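Local atomic coordinates of flavin reductase domain protein, FMN-binding (Shewanella baltica, PDB entry 3HMZ), a protein that binds flavin mononucleotide and probably acts as an oxidoreductase that uses NAD or NADP. Residues Leu64-Lys69 with Asn143-Asp148; Pro30-Ser35 with Met45-Cys50; Gly78-Gln83 with Leu133-Ile138. All coordinates share one frame; numbering follows the deposited sequence.

Interaction 1 of 3, residues Leu64-Lys69 with Asn143-Asp148; sequences LDKMTK and NQLQYD. With FMN (flavin mononucleotide), chain B; EDO (1,2-ethanediol), chain I; EDO (1,2-ethanediol), chain J.
The loop that binds the pyrimidine oxygen O2 and the phosphate of FMN, residues 64-69, meets the C-terminal end of helix 141-147 through Leu-64, Lys-66 and Asp-148. Leu-64 N gives its hydrogen to Asp-148 O at 2.9 Å, while the next amide, Asp-65 N, binds FMN O2 at 2.8 Å. Lys-66 reaches across the surface and turns at its last torsion (chi4 72°), swinging NZ onto two acceptors. One is Asp-148 OD1, 2.8 Å from Lys-66 NZ and met on the syn side of the carboxylate, the side chains crossing at about a right angle; the other is Leu-145 O, a carbonyl of the helix's last turn, 2.7 Å from the same NZ. A lysine suits this place, since a cation can serve a carboxylate and probably gains from the partial negative charge at the helix C-terminus. Asp-148 has left the helix with positive phi, and its other oxygen, OD2, accepts from a water that also takes the hydrogen of Lys-66 N. Inside the loop, Asp-65 OD1 accepts from Met-67 N (2.9 Å), an Asx turn within the type I turn 65-68. Thr-68 OG1 donates to Asp-65 O and caps Arg-71 N, making Thr-68 the N-cap of the following helix, whose first amide, Lys-69 N, holds FMN O3P at 2.9 Å. Arg-71 of helix 69-77 forms a second salt bridge to Asp-148 OD1 and also binds Leu-64 O and Gln-144 O, linking the helices, while the Leu-64 side chain packs against Ile-74 of that helix, Met-45 of strand 41-55 and Phe-150 of strand 149-160.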
loop_
_atom_site.group_PDB
_atom_site.type_symbol
_atom_site.label_atom_id
_atom_site.label_comp_id
_atom_site.label_asym_id
_atom_site.label_seq_id
_atom_site.Cartn_x
_atom_site.Cartn_y
_atom_site.Cartn_z
ATOM N N LEU A 64 -4.306 7.223 10.550
ATOM C CA LEU A 64 -3.572 7.995 11.565
ATOM C C LEU A 64 -4.124 7.671 12.940
ATOM O O LEU A 64 -5.265 7.997 13.253
ATOM C CB LEU A 64 -3.689 9.478 11.289
ATOM C CG LEU A 64 -3.260 9.971 9.902
ATOM C CD1 LEU A 64 -3.684 11.450 9.696
ATOM C CD2 LEU A 64 -1.784 9.753 9.675
ATOM N N ASP A 65 -3.302 7.071 13.781
ATOM C CA ASP A 65 -3.739 6.689 15.120
ATOM C C ASP A 65 -4.086 7.941 15.944
ATOM O O ASP A 65 -3.454 8.985 15.816
ATOM C CB ASP A 65 -2.672 5.869 15.799
ATOM C CG ASP A 65 -3.170 5.209 17.049
ATOM O OD1 ASP A 65 -3.091 5.852 18.119
ATOM O OD2 ASP A 65 -3.637 4.043 16.960
ATOM N N LYS A 66 -5.116 7.804 16.778
ATOM C CA LYS A 66 -5.541 8.881 17.670
ATOM C C LYS A 66 -4.446 9.417 18.612
ATOM O O LYS A 66 -4.592 10.536 19.090
ATOM C CB LYS A 66 -6.753 8.425 18.509
ATOM C CG LYS A 66 -7.991 8.262 17.665
ATOM C CD LYS A 66 -9.222 7.945 18.530
ATOM C CE LYS A 66 -10.486 7.807 17.711
ATOM N NZ LYS A 66 -10.553 6.585 16.888
HETATM N N MSE A 67 -3.424 8.614 18.912
HETATM C CA MSE A 67 -2.308 8.981 19.802
HETATM C C MSE A 67 -1.307 9.920 19.116
HETATM O O MSE A 67 -0.442 10.494 19.783
HETATM C CB MSE A 67 -1.533 7.732 20.316
HETATM C CG MSE A 67 -0.436 7.104 19.340
HETATM SE SE MSE A 67 0.661 5.550 19.907
HETATM C CE MSE A 67 -0.663 4.132 20.091
ATOM N N THR A 68 -1.388 10.054 17.789
ATOM C CA THR A 68 -0.347 10.828 17.102
ATOM C C THR A 68 -0.529 12.330 17.099
ATOM O O THR A 68 -1.638 12.836 16.902
ATOM C CB THR A 68 -0.121 10.355 15.651
ATOM O OG1 THR A 68 -1.227 10.691 14.813
ATOM C CG2 THR A 68 0.186 8.886 15.567
ATOM N N LYS A 69 0.571 13.044 17.331
ATOM C CA LYS A 69 0.557 14.502 17.263
ATOM C C LYS A 69 0.291 14.947 15.834
ATOM O O LYS A 69 -0.443 15.884 15.598
ATOM C CB LYS A 69 1.852 15.113 17.812
ATOM C CG LYS A 69 1.868 16.651 17.849
ATOM C CD LYS A 69 0.771 17.272 18.725
ATOM C CE LYS A 69 0.934 16.974 20.154
ATOM N NZ LYS A 69 -0.049 17.890 20.934
ATOM N N ASN A 143 -15.461 8.272 9.287
ATOM C CA ASN A 143 -14.252 7.486 8.941
ATOM C C ASN A 143 -13.113 7.790 9.908
ATOM O O ASN A 143 -12.401 6.885 10.368
ATOM C CB ASN A 143 -13.745 7.808 7.533
ATOM C CG ASN A 143 -14.542 7.178 6.428
ATOM O OD1 ASN A 143 -15.303 6.237 6.645
ATOM N ND2 ASN A 143 -14.310 7.658 5.198
ATOM N N GLN A 144 -12.960 9.072 10.228
ATOM C CA GLN A 144 -11.848 9.484 11.088
ATOM C C GLN A 144 -11.989 8.989 12.532
ATOM O O GLN A 144 -11.017 8.574 13.182
ATOM C CB GLN A 144 -11.655 11.001 10.995
ATOM C CG GLN A 144 -11.193 11.445 9.606
ATOM C CD GLN A 144 -11.315 12.934 9.319
ATOM O OE1 GLN A 144 -11.501 13.323 8.170
ATOM N NE2 GLN A 144 -11.230 13.772 10.368
ATOM N N LEU A 145 -13.233 8.994 13.035
ATOM C CA LEU A 145 -13.487 8.542 14.392
ATOM C C LEU A 145 -13.511 7.022 14.519
ATOM O O LEU A 145 -12.838 6.440 15.400
ATOM C CB LEU A 145 -14.855 9.100 14.856
ATOM C CG LEU A 145 -15.250 8.763 16.304
ATOM C CD1 LEU A 145 -14.239 9.265 17.313
ATOM C CD2 LEU A 145 -16.689 9.328 16.569
ATOM N N GLN A 146 -14.285 6.392 13.634
ATOM C CA GLN A 146 -14.493 4.934 13.681
ATOM C C GLN A 146 -13.304 4.104 13.207
ATOM O O GLN A 146 -13.007 3.078 13.787
ATOM C CB GLN A 146 -15.733 4.536 12.875
ATOM C CG GLN A 146 -17.022 5.155 13.398
ATOM C CD GLN A 146 -17.256 4.824 14.839
ATOM O OE1 GLN A 146 -16.954 3.731 15.288
ATOM N NE2 GLN A 146 -17.806 5.780 15.576
ATOM N N TYR A 147 -12.623 4.586 12.162
ATOM C CA TYR A 147 -11.523 3.838 11.530
ATOM C C TYR A 147 -10.202 4.545 11.497
ATOM O O TYR A 147 -9.272 4.003 10.914
ATOM C CB TYR A 147 -11.935 3.515 10.085
ATOM C CG TYR A 147 -13.229 2.743 9.950
ATOM C CD1 TYR A 147 -13.311 1.431 10.387
ATOM C CD2 TYR A 147 -14.343 3.314 9.343
ATOM C CE1 TYR A 147 -14.519 0.722 10.295
ATOM C CE2 TYR A 147 -15.544 2.605 9.214
ATOM C CZ TYR A 147 -15.609 1.304 9.672
ATOM O OH TYR A 147 -16.782 0.579 9.516
ATOM N N ASP A 148 -10.074 5.744 12.071
ATOM C CA ASP A 148 -8.776 6.477 11.995
ATOM C C ASP A 148 -8.344 6.678 10.539
ATOM O O ASP A 148 -7.175 6.811 10.244
ATOM C CB ASP A 148 -7.697 5.754 12.829
ATOM C CG ASP A 148 -8.072 5.650 14.281
ATOM O OD1 ASP A 148 -8.777 6.587 14.751
ATOM O OD2 ASP A 148 -7.715 4.638 14.921
HETATM N N1 FMN B . 1.142 5.244 12.763
HETATM C C2 FMN B . -0.075 5.450 12.158
HETATM O O2 FMN B . -0.945 6.076 12.763
HETATM N N3 FMN B . -0.278 4.975 10.876
HETATM C C4 FMN B . 0.661 4.274 10.185
HETATM O O4 FMN B . 0.379 3.855 9.031
HETATM C C4A FMN B . 1.892 4.053 10.823
HETATM N N5 FMN B . 2.908 3.366 10.184
HETATM C C5A FMN B . 4.194 3.303 10.700
HETATM C C6 FMN B . 5.253 2.762 9.954
HETATM C C7 FMN B . 6.538 2.677 10.478
HETATM C C7M FMN B . 7.660 2.114 9.662
HETATM C C8 FMN B . 6.773 3.138 11.776
HETATM C C8M FMN B . 8.153 3.060 12.397
HETATM C C9 FMN B . 5.718 3.681 12.497
HETATM C C9A FMN B . 4.425 3.783 12.007
HETATM N N10 FMN B . 3.363 4.340 12.714
HETATM C C10 FMN B . 2.133 4.540 12.109
HETATM C "C1'" FMN B . 3.558 4.975 14.064
HETATM C "C2'" FMN B . 3.787 6.493 14.048
HETATM O "O2'" FMN B . 4.712 6.890 13.023
HETATM C "C3'" FMN B . 4.308 6.851 15.435
HETATM O "O3'" FMN B . 3.279 6.604 16.390
HETATM C "C4'" FMN B . 4.912 8.266 15.534
HETATM O "O4'" FMN B . 5.744 8.277 16.689
HETATM C "C5'" FMN B . 3.887 9.379 15.630
HETATM O "O5'" FMN B . 4.604 10.604 15.788
HETATM P P FMN B . 3.838 11.929 16.255
HETATM O O1P FMN B . 4.974 12.909 16.494
HETATM O O2P FMN B . 2.864 12.364 15.196
HETATM O O3P FMN B . 3.087 11.611 17.521
HETATM C C1 EDO I . -3.769 2.682 13.531
HETATM O O1 EDO I . -2.977 2.626 14.724
HETATM C C2 EDO I . -5.115 3.321 13.844
HETATM O O2 EDO I . -6.124 2.371 14.212
HETATM C C1 EDO J . -2.900 13.330 21.446
HETATM O O1 EDO J . -2.368 12.193 22.149
HETATM C C2 EDO J . -1.886 13.839 20.422
HETATM O O2 EDO J . -0.558 13.956 20.995
HETATM O O HOH W 1 -6.472 5.188 17.169
#

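Interaction 2 of 3, residues Pro30-Ser35 with Met45-Cys50; sequences PTVLVS and MAAAWC. With FMN (flavin mononucleotide), chain B.
This is a buried antiparallel strand pairing, the hairpin of strands 32-38 and 41-55, deep in the interior of the domain, and FMN lies against its second strand. Val-32 and Ala-47 exchange two backbone hydrogen bonds, Val-32 N to Ala-47 O and Ala-47 N to Val-32 O, both 2.9 Å; Val-34 and Met-45 do the same. Between them Leu-33 faces Ala-46 as a non-hydrogen-bonded pair. On the face carrying the valines, Val-34 CG2 presses on Ala-47 CB at 3.5 Å, and Val-32 CG2 touches Cys-50 CB at 3.7 Å. Small alanines suit the second strand because the flavin comes so near: Ala-46 CB meets ring atoms C7 and C8 of FMN, and Ala-47 CB lies 3.5 Å from FMN O4. Selenomethionine Met-45, its chain bent at chi3, brings CE to 3.3 Å from FMN C2. At the end of the pairing Thr-31 sets OG1 3.8 Å from Ala-48 CB and CG2 3.7 Å from Ala-47 O, while OG1 bonds to Tyr-183 N. An alanine at Thr-31 would probably leave Tyr-183 N without this acceptor and open a small gap beside Ala-47 and Ala-48. Beyond the paired residues, Ala-48 N binds FMN N5 (3.0 Å) and Trp-49 N binds FMN O4, backbone recognition of the isoalloxazine that fits the FMN-binding split barrel of flavin reductases.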
loop_
_atom_site.group_PDB
_atom_site.type_symbol
_atom_site.label_atom_id
_atom_site.label_comp_id
_atom_site.label_asym_id
_atom_site.label_seq_id
_atom_site.Cartn_x
_atom_site.Cartn_y
_atom_site.Cartn_z
ATOM N N PRO A 30 4.840 2.020 -1.103
ATOM C CA PRO A 30 5.903 2.333 -0.156
ATOM C C PRO A 30 5.365 2.823 1.193
ATOM O O PRO A 30 4.284 3.397 1.270
ATOM C CB PRO A 30 6.622 3.510 -0.835
ATOM C CG PRO A 30 5.517 4.225 -1.615
ATOM C CD PRO A 30 4.697 3.074 -2.125
ATOM N N THR A 31 6.179 2.642 2.215
ATOM C CA THR A 31 5.982 3.295 3.492
ATOM C C THR A 31 6.364 4.762 3.244
ATOM O O THR A 31 7.308 5.050 2.509
ATOM C CB THR A 31 6.832 2.623 4.557
ATOM O OG1 THR A 31 6.298 1.306 4.758
ATOM C CG2 THR A 31 6.818 3.390 5.830
ATOM N N VAL A 32 5.573 5.675 3.811
ATOM C CA VAL A 32 5.750 7.090 3.602
ATOM C C VAL A 32 6.047 7.838 4.872
ATOM O O VAL A 32 5.966 7.270 5.971
ATOM C CB VAL A 32 4.494 7.712 2.930
ATOM C CG1 VAL A 32 4.144 6.955 1.637
ATOM C CG2 VAL A 32 3.272 7.684 3.862
ATOM N N LEU A 33 6.437 9.098 4.703
ATOM C CA LEU A 33 6.483 10.046 5.830
ATOM C C LEU A 33 5.301 10.997 5.649
ATOM O O LEU A 33 5.037 11.481 4.556
ATOM C CB LEU A 33 7.794 10.828 5.905
ATOM C CG LEU A 33 9.057 10.000 5.806
ATOM C CD1 LEU A 33 10.252 10.962 5.816
ATOM C CD2 LEU A 33 9.164 8.925 6.866
ATOM N N VAL A 34 4.583 11.236 6.737
ATOM C CA VAL A 34 3.461 12.183 6.791
ATOM C C VAL A 34 3.977 13.410 7.530
ATOM O O VAL A 34 4.478 13.314 8.652
ATOM C CB VAL A 34 2.230 11.613 7.546
ATOM C CG1 VAL A 34 1.026 12.599 7.471
ATOM C CG2 VAL A 34 1.884 10.185 7.020
ATOM N N SER A 35 3.913 14.560 6.880
ATOM C CA SER A 35 4.278 15.821 7.552
ATOM C C SER A 35 3.134 16.811 7.553
ATOM O O SER A 35 2.301 16.847 6.634
ATOM C CB SER A 35 5.527 16.402 6.926
ATOM O OG SER A 35 5.301 16.710 5.564
HETATM N N MSE A 45 5.872 12.052 10.873
HETATM C CA MSE A 45 5.786 10.679 11.365
HETATM C C MSE A 45 5.882 9.704 10.187
HETATM O O MSE A 45 5.805 10.121 9.034
HETATM C CB MSE A 45 4.476 10.425 12.122
HETATM C CG MSE A 45 3.207 10.589 11.282
HETATM SE SE MSE A 45 1.617 10.031 12.186
HETATM C CE MSE A 45 1.233 8.391 11.258
ATOM N N ALA A 46 6.057 8.425 10.509
ATOM C CA ALA A 46 6.073 7.359 9.503
ATOM C C ALA A 46 4.664 6.772 9.384
ATOM O O ALA A 46 3.939 6.632 10.391
ATOM C CB ALA A 46 7.061 6.269 9.848
ATOM N N ALA A 47 4.262 6.455 8.156
ATOM C CA ALA A 47 3.006 5.748 7.896
ATOM C C ALA A 47 3.185 4.674 6.831
ATOM O O ALA A 47 3.514 4.986 5.678
ATOM C CB ALA A 47 1.853 6.692 7.493
ATOM N N ALA A 48 3.011 3.407 7.223
ATOM C CA ALA A 48 2.911 2.339 6.236
ATOM C C ALA A 48 1.531 2.307 5.578
ATOM O O ALA A 48 1.399 1.870 4.428
ATOM C CB ALA A 48 3.189 0.985 6.867
ATOM N N TRP A 49 0.491 2.764 6.302
ATOM C CA TRP A 49 -0.899 2.586 5.842
ATOM C C TRP A 49 -1.427 3.782 5.080
ATOM O O TRP A 49 -2.400 4.403 5.457
ATOM C CB TRP A 49 -1.789 2.159 6.998
ATOM C CG TRP A 49 -1.382 0.879 7.636
ATOM C CD1 TRP A 49 -0.440 -0.012 7.201
ATOM C CD2 TRP A 49 -1.953 0.298 8.804
ATOM N NE1 TRP A 49 -0.341 -1.101 8.067
ATOM C CE2 TRP A 49 -1.274 -0.935 9.049
ATOM C CE3 TRP A 49 -2.979 0.694 9.685
ATOM C CZ2 TRP A 49 -1.581 -1.734 10.131
ATOM C CZ3 TRP A 49 -3.267 -0.109 10.760
ATOM C CH2 TRP A 49 -2.578 -1.308 10.974
ATOM N N CYS A 50 -0.755 4.083 3.981
ATOM C CA CYS A 50 -1.082 5.162 3.070
ATOM C C CYS A 50 -1.252 4.531 1.697
ATOM O O CYS A 50 -0.406 3.781 1.281
ATOM C CB CYS A 50 0.032 6.201 3.043
ATOM S SG CYS A 50 -0.336 7.556 1.887
HETATM N N1 FMN B . 1.142 5.244 12.763
HETATM C C2 FMN B . -0.075 5.450 12.158
HETATM O O2 FMN B . -0.945 6.076 12.763
HETATM N N3 FMN B . -0.278 4.975 10.876
HETATM C C4 FMN B . 0.661 4.274 10.185
HETATM O O4 FMN B . 0.379 3.855 9.031
HETATM C C4A FMN B . 1.892 4.053 10.823
HETATM N N5 FMN B . 2.908 3.366 10.184
HETATM C C5A FMN B . 4.194 3.303 10.700
HETATM C C6 FMN B . 5.253 2.762 9.954
HETATM C C7 FMN B . 6.538 2.677 10.478
HETATM C C7M FMN B . 7.660 2.114 9.662
HETATM C C8 FMN B . 6.773 3.138 11.776
HETATM C C8M FMN B . 8.153 3.060 12.397
HETATM C C9 FMN B . 5.718 3.681 12.497
HETATM C C9A FMN B . 4.425 3.783 12.007
HETATM N N10 FMN B . 3.363 4.340 12.714
HETATM C C10 FMN B . 2.133 4.540 12.109
HETATM C "C1'" FMN B . 3.558 4.975 14.064
HETATM C "C2'" FMN B . 3.787 6.493 14.048
HETATM O "O2'" FMN B . 4.712 6.890 13.023
HETATM C "C3'" FMN B . 4.308 6.851 15.435
HETATM O "O3'" FMN B . 3.279 6.604 16.390
HETATM C "C4'" FMN B . 4.912 8.266 15.534
HETATM O "O4'" FMN B . 5.744 8.277 16.689
HETATM C "C5'" FMN B . 3.887 9.379 15.630
HETATM O "O5'" FMN B . 4.604 10.604 15.788
HETATM P P FMN B . 3.838 11.929 16.255
HETATM O O1P FMN B . 4.974 12.909 16.494
HETATM O O2P FMN B . 2.864 12.364 15.196
HETATM O O3P FMN B . 3.087 11.611 17.521
HETATM O O HOH W 2 1.975 3.770 -0.366
#

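Interaction 3 of 3, residues Gly78-Gln83 with Leu133-Ile138; sequences GMFVIQ and LACKLI
Phe-80 and Cys-135 form the tightly packed heart of an antiparallel pairing between strands 79-84 and 131-138, in the curled beta sheet of the flavin reductase-like domain. Cys-135 CB sits over the centre of the Phe-80 ring, 3.7 Å from its centroid, in a CH-pi contact, and the sulfur reaches the ring obliquely. With chi1 at 57°, Phe-80 CG is tucked between N and C of its own backbone, on the side of Cys-135. Ile-82 CG1 meets the ring at its edge, in plane, and also lies 4.0 Å from Cys-135 SG. A cysteine fits under the ring, being slim enough for the aromatic face to lie close while its sulfur still fills space toward Ile-82. Further partners are Ala-152 and Leu-60, which touch Cys-135, with Val-34 and Val-62 against Phe-80. Backbone bonds run through this region in pairs, Phe-80 with Cys-135 and Ile-82 with Leu-133.

The other end of the pairing is looser and nearer solvent. Lys-136 is exposed, its chain fully stretched, and its aliphatic part meets selenomethionine Met-79 in one of that residue's two conformers. In this conformer Met-79, a flexible apolar side chain, folds back on itself and rests against the backbone of Cys-135 and Lys-136. Gly-78 follows helix 69-77 with positive phi, a conformation that favours glycine. Here one hydrogen bond closes the pairing: Leu-137 N lies 2.8 Å from Gly-78 O but stands 42° out of the carbonyl plane, and a water joins Gly-78 O to Leu-137 O, 2.7 Å from the latter.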
loop_
_atom_site.group_PDB
_atom_site.type_symbol
_atom_site.label_atom_id
_atom_site.label_comp_id
_atom_site.label_asym_id
_atom_site.label_seq_id
_atom_site.Cartn_x
_atom_site.Cartn_y
_atom_site.Cartn_z
ATOM N N GLY A 78 -6.021 20.832 8.170
ATOM C CA GLY A 78 -6.621 20.257 6.971
ATOM C C GLY A 78 -5.690 20.024 5.791
ATOM O O GLY A 78 -6.151 19.842 4.670
HETATM N N MSE A 79 -4.382 20.073 6.054
HETATM C CA MSE A 79 -3.354 19.945 5.016
HETATM C C MSE A 79 -2.201 19.096 5.535
HETATM O O MSE A 79 -1.885 19.112 6.712
HETATM C CB MSE A 79 -2.769 21.326 4.678
HETATM C CG MSE A 79 -3.722 22.355 4.102
HETATM SE SE MSE A 79 -4.248 21.959 2.290
HETATM C CE MSE A 79 -2.569 21.749 1.361
ATOM N N PHE A 80 -1.548 18.384 4.620
ATOM C CA PHE A 80 -0.361 17.607 4.969
ATOM C C PHE A 80 0.392 17.254 3.695
ATOM O O PHE A 80 -0.093 17.468 2.581
ATOM C CB PHE A 80 -0.715 16.362 5.808
ATOM C CG PHE A 80 -1.706 15.424 5.158
ATOM C CD1 PHE A 80 -3.088 15.627 5.304
ATOM C CD2 PHE A 80 -1.271 14.281 4.493
ATOM C CE1 PHE A 80 -3.997 14.765 4.757
ATOM C CE2 PHE A 80 -2.191 13.393 3.946
ATOM C CZ PHE A 80 -3.566 13.633 4.087
ATOM N N VAL A 81 1.596 16.715 3.897
ATOM C CA VAL A 81 2.409 16.221 2.797
ATOM C C VAL A 81 2.651 14.720 3.066
ATOM O O VAL A 81 2.897 14.274 4.208
ATOM C CB VAL A 81 3.764 16.947 2.638
ATOM C CG1 VAL A 81 4.623 16.312 1.507
ATOM C CG2 VAL A 81 3.560 18.458 2.398
ATOM N N ILE A 82 2.528 13.961 1.983
ATOM C CA ILE A 82 2.923 12.533 1.940
ATOM C C ILE A 82 4.171 12.499 1.076
ATOM O O ILE A 82 4.201 13.039 -0.028
ATOM C CB ILE A 82 1.838 11.646 1.322
ATOM C CG1 ILE A 82 0.588 11.632 2.222
ATOM C CG2 ILE A 82 2.341 10.217 1.061
ATOM C CD1 ILE A 82 0.824 11.055 3.617
ATOM N N GLN A 83 5.226 11.896 1.595
ATOM C CA GLN A 83 6.477 11.815 0.862
ATOM C C GLN A 83 7.097 10.441 1.012
ATOM O O GLN A 83 6.892 9.758 2.000
ATOM C CB GLN A 83 7.448 12.941 1.269
ATOM C CG GLN A 83 7.703 13.089 2.772
ATOM C CD GLN A 83 7.159 14.358 3.326
ATOM O OE1 GLN A 83 7.703 15.428 2.998
ATOM N NE2 GLN A 83 6.128 14.266 4.178
ATOM N N LEU A 133 3.858 14.637 -2.201
ATOM C CA LEU A 133 2.497 14.892 -2.599
ATOM C C LEU A 133 1.862 15.839 -1.567
ATOM O O LEU A 133 1.751 15.479 -0.382
ATOM C CB LEU A 133 1.708 13.587 -2.684
ATOM C CG LEU A 133 2.225 12.492 -3.645
ATOM C CD1 LEU A 133 3.293 11.575 -3.035
ATOM C CD2 LEU A 133 1.043 11.624 -4.157
ATOM N N ALA A 134 1.467 17.039 -2.008
ATOM C CA ALA A 134 0.751 18.011 -1.157
ATOM C C ALA A 134 -0.730 17.602 -1.133
ATOM O O ALA A 134 -1.325 17.387 -2.185
ATOM C CB ALA A 134 0.918 19.381 -1.688
ATOM N N CYS A 135 -1.289 17.503 0.073
ATOM C CA CYS A 135 -2.617 16.939 0.286
ATOM C C CYS A 135 -3.528 17.873 1.068
ATOM O O CYS A 135 -3.123 18.503 2.036
ATOM C CB CYS A 135 -2.508 15.636 1.066
ATOM S SG CYS A 135 -1.554 14.346 0.242
ATOM N N LYS A 136 -4.776 17.926 0.611
ATOM C CA LYS A 136 -5.836 18.701 1.243
ATOM C C LYS A 136 -6.847 17.684 1.771
ATOM O O LYS A 136 -7.458 16.952 0.994
ATOM C CB LYS A 136 -6.509 19.640 0.261
ATOM C CG LYS A 136 -7.632 20.523 0.879
ATOM C CD LYS A 136 -8.281 21.333 -0.200
ATOM C CE LYS A 136 -9.343 22.244 0.414
ATOM N NZ LYS A 136 -10.095 22.980 -0.655
ATOM N N LEU A 137 -7.028 17.677 3.078
ATOM C CA LEU A 137 -7.991 16.806 3.725
ATOM C C LEU A 137 -9.421 17.023 3.213
ATOM O O LEU A 137 -9.853 18.153 3.037
ATOM C CB LEU A 137 -7.986 17.018 5.251
ATOM C CG LEU A 137 -8.871 16.119 6.134
ATOM C CD1 LEU A 137 -8.424 14.639 6.053
ATOM C CD2 LEU A 137 -8.917 16.635 7.580
ATOM N N ILE A 138 -10.114 15.929 2.965
ATOM C CA ILE A 138 -11.566 15.926 2.690
ATOM C C ILE A 138 -12.181 15.416 4.000
ATOM O O ILE A 138 -12.161 14.213 4.255
ATOM C CB ILE A 138 -11.946 15.022 1.530
ATOM C CG1 ILE A 138 -11.250 15.468 0.260
ATOM C CG2 ILE A 138 -13.535 15.029 1.369
ATOM C CD1 ILE A 138 -11.443 14.534 -0.891
HETATM O O HOH W 3 -9.221 20.468 4.307
#

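Along the chain, interaction 2 closes first, and interaction 3 is nested inside the loop that interaction 1 closes. Interactions 2 and 3, with centres about 12 Å apart, belong to one antiparallel sheet: strands 32-38 and 79-84 are neighbours in it, and Leu-33 N and Ser-35 O probably bond to Gln-83 O and Val-81 N. Interaction 1, about 14 Å from interaction 2 and 16 Å from interaction 3 between centres, lies at the surface. Its Leu-64 and Thr-68 pack on Met-45, and interactions 1 and 2 both contribute to the FMN pocket, whereas interaction 3 continues the sheet from strand 79-84 to strand 131-138, which leads into helix 141-147.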